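Local atomic coordinates of fusarinine C esterase sidJ (Aspergillus fumigatus, PDB entry 6GUP), a protein that hydrolyses the siderophore fusarinine C, cleaving its ester bonds to give three fusarinine units and release iron, while leaving triacetylfusarinine C intact. Residues E193-M198 and A217-V222. Sequence-based numbering, arbitrary orientation.
Sequences EKLTSM and AMTSLV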
ATOM      1  N   GLU A 193     -29.629  -5.372   0.318  1.00 65.63           N
ATOM      2  CA  GLU A 193     -30.356  -6.352   1.133  1.00 68.35           C
ATOM      3  C   GLU A 193     -29.693  -7.728   1.080  1.00 65.74           C
ATOM      4  O   GLU A 193     -29.621  -8.425   2.096  1.00 65.32           O
ATOM      5  CB  GLU A 193     -31.815  -6.467   0.675  1.00 73.45           C
ATOM      6  CG  GLU A 193     -32.647  -5.199   0.853  1.00 78.45           C
ATOM      7  CD  GLU A 193     -32.839  -4.794   2.306  1.00 84.28           C
ATOM      8  OE1 GLU A 193     -33.052  -5.680   3.161  1.00 89.22           O
ATOM      9  OE2 GLU A 193     -32.785  -3.580   2.592  1.00 86.20           O
ATOM     10  N   LYS A 194     -29.223  -8.112  -0.105  1.00 64.10           N
ATOM     11  CA  LYS A 194     -28.458  -9.348  -0.282  1.00 66.06           C
ATOM     12  C   LYS A 194     -27.116  -9.283   0.455  1.00 63.37           C
ATOM     13  O   LYS A 194     -26.714 -10.261   1.084  1.00 62.99           O
ATOM     14  CB  LYS A 194     -28.238  -9.636  -1.772  1.00 71.12           C
ATOM     15  CG  LYS A 194     -27.714 -11.030  -2.081  1.00 80.10           C
ATOM     16  CD  LYS A 194     -27.882 -11.355  -3.560  1.00 89.13           C
ATOM     17  CE  LYS A 194     -26.967 -12.479  -4.018  1.00 96.03           C
ATOM     18  NZ  LYS A 194     -26.993 -12.624  -5.501  1.00 97.57           N
ATOM     19  N   LEU A 195     -26.443  -8.132   0.388  1.00 59.72           N
ATOM     20  CA  LEU A 195     -25.160  -7.928   1.083  1.00 56.72           C
ATOM     21  C   LEU A 195     -25.275  -8.014   2.610  1.00 57.01           C
ATOM     22  O   LEU A 195     -24.402  -8.594   3.259  1.00 55.71           O
ATOM     23  CB  LEU A 195     -24.514  -6.590   0.685  1.00 55.29           C
ATOM     24  CG  LEU A 195     -23.828  -6.504  -0.685  1.00 51.78           C
ATOM     25  CD1 LEU A 195     -23.445  -5.061  -0.984  1.00 50.82           C
ATOM     26  CD2 LEU A 195     -22.605  -7.406  -0.763  1.00 49.91           C
ATOM     27  N   THR A 196     -26.336  -7.434   3.175  1.00 58.10           N
ATOM     28  CA  THR A 196     -26.609  -7.543   4.618  1.00 60.11           C
ATOM     29  C   THR A 196     -26.872  -8.990   5.019  1.00 58.18           C
ATOM     30  O   THR A 196     -26.260  -9.494   5.958  1.00 59.26           O
ATOM     31  CB  THR A 196     -27.806  -6.669   5.060  1.00 63.09           C
ATOM     32  OG1 THR A 196     -28.911  -6.874   4.172  1.00 64.12           O
ATOM     33  CG2 THR A 196     -27.434  -5.192   5.070  1.00 64.77           C
ATOM     34  N   SER A 197     -27.765  -9.650   4.284  1.00 56.77           N
ATOM     35  CA  SER A 197     -28.094 -11.063   4.510  1.00 58.19           C
ATOM     36  C   SER A 197     -26.864 -11.978   4.443  1.00 59.19           C
ATOM     37  O   SER A 197     -26.733 -12.903   5.247  1.00 60.87           O
ATOM     38  CB  SER A 197     -29.146 -11.525   3.497  1.00 57.91           C
ATOM     39  OG  SER A 197     -29.473 -12.894   3.675  1.00 60.08           O
ATOM     40  N   MET A 198     -25.980 -11.715   3.479  1.00 56.68           N
ATOM     41  CA  MET A 198     -24.691 -12.413   3.376  1.00 54.92           C
ATOM     42  C   MET A 198     -23.793 -12.123   4.574  1.00 51.51           C
ATOM     43  O   MET A 198     -23.195 -13.038   5.146  1.00 50.46           O
ATOM     44  CB  MET A 198     -23.944 -12.000   2.104  1.00 55.56           C
ATOM     45  CG  MET A 198     -24.524 -12.569   0.824  1.00 57.36           C
ATOM     46  SD  MET A 198     -23.774 -11.820  -0.633  1.00 62.02           S
ATOM     47  CE  MET A 198     -22.134 -12.533  -0.545  1.00 67.18           C
ATOM     48  N   ALA A 217     -18.016  -6.503  -6.965  1.00 59.01           N
ATOM     49  CA  ALA A 217     -19.100  -6.157  -7.896  1.00 60.00           C
ATOM     50  C   ALA A 217     -20.324  -5.584  -7.177  1.00 59.26           C
ATOM     51  O   ALA A 217     -20.890  -4.587  -7.617  1.00 60.45           O
ATOM     52  CB  ALA A 217     -19.508  -7.375  -8.713  1.00 60.67           C
ATOM     53  N   MET A 218     -20.707  -6.221  -6.071  1.00 57.37           N
ATOM     54  CA  MET A 218     -21.875  -5.819  -5.279  1.00 55.28           C
ATOM     55  C   MET A 218     -21.613  -4.630  -4.347  1.00 51.75           C
ATOM     56  O   MET A 218     -22.393  -3.678  -4.336  1.00 51.76           O
ATOM     57  CB  MET A 218     -22.391  -7.013  -4.466  1.00 58.66           C
ATOM     58  CG  MET A 218     -22.913  -8.152  -5.329  1.00 62.42           C
ATOM     59  SD  MET A 218     -23.436  -9.595  -4.383  1.00 62.76           S
ATOM     60  CE  MET A 218     -25.020  -9.053  -3.756  1.00 61.98           C
ATOM     61  N   THR A 219     -20.530  -4.689  -3.567  1.00 49.17           N
ATOM     62  CA  THR A 219     -20.247  -3.666  -2.542  1.00 48.60           C
ATOM     63  C   THR A 219     -19.987  -2.268  -3.113  1.00 49.10           C
ATOM     64  O   THR A 219     -20.400  -1.271  -2.519  1.00 49.06           O
ATOM     65  CB  THR A 219     -19.046  -4.043  -1.646  1.00 48.00           C
ATOM     66  OG1 THR A 219     -17.894  -4.302  -2.456  1.00 47.11           O
ATOM     67  CG2 THR A 219     -19.363  -5.266  -0.792  1.00 49.97           C
ATOM     68  N   SER A 220     -19.308  -2.204  -4.257  1.00 53.77           N
ATOM     69  CA  SER A 220     -19.002  -0.924  -4.915  1.00 58.18           C
ATOM     70  C   SER A 220     -20.221  -0.168  -5.454  1.00 59.96           C
ATOM     71  O   SER A 220     -20.143   1.043  -5.673  1.00 61.14           O
ATOM     72  CB  SER A 220     -17.980  -1.126  -6.034  1.00 62.55           C
ATOM     73  OG  SER A 220     -16.706  -1.354  -5.470  1.00 65.48           O
ATOM     74  N   LEU A 221     -21.330  -0.876  -5.672  1.00 60.14           N
ATOM     75  CA  LEU A 221     -22.599  -0.236  -6.037  1.00 61.93           C
ATOM     76  C   LEU A 221     -23.181   0.590  -4.897  1.00 61.73           C
ATOM     77  O   LEU A 221     -23.853   1.594  -5.144  1.00 59.72           O
ATOM     78  CB  LEU A 221     -23.638  -1.277  -6.462  1.00 62.24           C
ATOM     79  CG  LEU A 221     -23.294  -2.178  -7.649  1.00 62.85           C
ATOM     80  CD1 LEU A 221     -24.517  -2.986  -8.051  1.00 59.06           C
ATOM     81  CD2 LEU A 221     -22.758  -1.385  -8.833  1.00 66.71           C
ATOM     82  N   VAL A 222     -22.940   0.152  -3.663  1.00 62.33           N
ATOM     83  CA  VAL A 222     -23.451   0.836  -2.473  1.00 65.59           C
ATOM     84  C   VAL A 222     -22.392   1.618  -1.690  1.00 64.14           C
ATOM     85  O   VAL A 222     -22.753   2.500  -0.910  1.00 64.10           O
ATOM     86  CB  VAL A 222     -24.206  -0.143  -1.531  1.00 69.99           C
ATOM     87  CG1 VAL A 222     -23.274  -1.164  -0.876  1.00 72.54           C
ATOM     88  CG2 VAL A 222     -24.994   0.625  -0.477  1.00 71.04           C
TER
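Two helices of the insertion between strands 159-163 and 278-283 of this alpha/beta-hydrolase meet where L195 and M218 touch; the centre of the contact lies about 24 Å from the centre of the chain. The long helix 185-205 and the short helix 216-222 pass at 10.4 Å between local axes, with a crossing angle of -121°. The two segments bury 248 Å² between them, both sides summed. L195 is the hub. Its CG lies anti to the carbonyl carbon (chi1 -76°), and the two methyls beyond it reach different neighbours, sharing T219. CD2 packs on CB of M218 at 3.7 Å and also meets CG2 of T219; CD1 rests over the backbone, 3.8 Å from CA of T219, and reaches CG1 of V222 at 3.9 Å. The side chains of L195 and M218 run antiparallel alongside each other, whereas that of T219 lies roughly perpendicular to L195. M218 is bent at its last torsion (chi3 77°), which puts CE against the methylene chain of K194. That chain is extended and roughly perpendicular to M218, so that CE of M218 touches CB, CG, CD and CE of K194, lying 3.7 Å from K194 CD. SD of M198 stands 4.4 Å from CE of M218, a looser contact. Neighbours extend the patch: F234 of helix 231-238 packs on L195, while V191 and F192, one turn or less before K194, touch M218 and V222 respectively. OG1 of T219 turns back to bond O of P215, leaving its methyl for L195. The interface is therefore apolar, the exposed K194 contributing its aliphatic chain at the margin, consistent with van der Waals packing, rather than polar pairing, holding these two segments together.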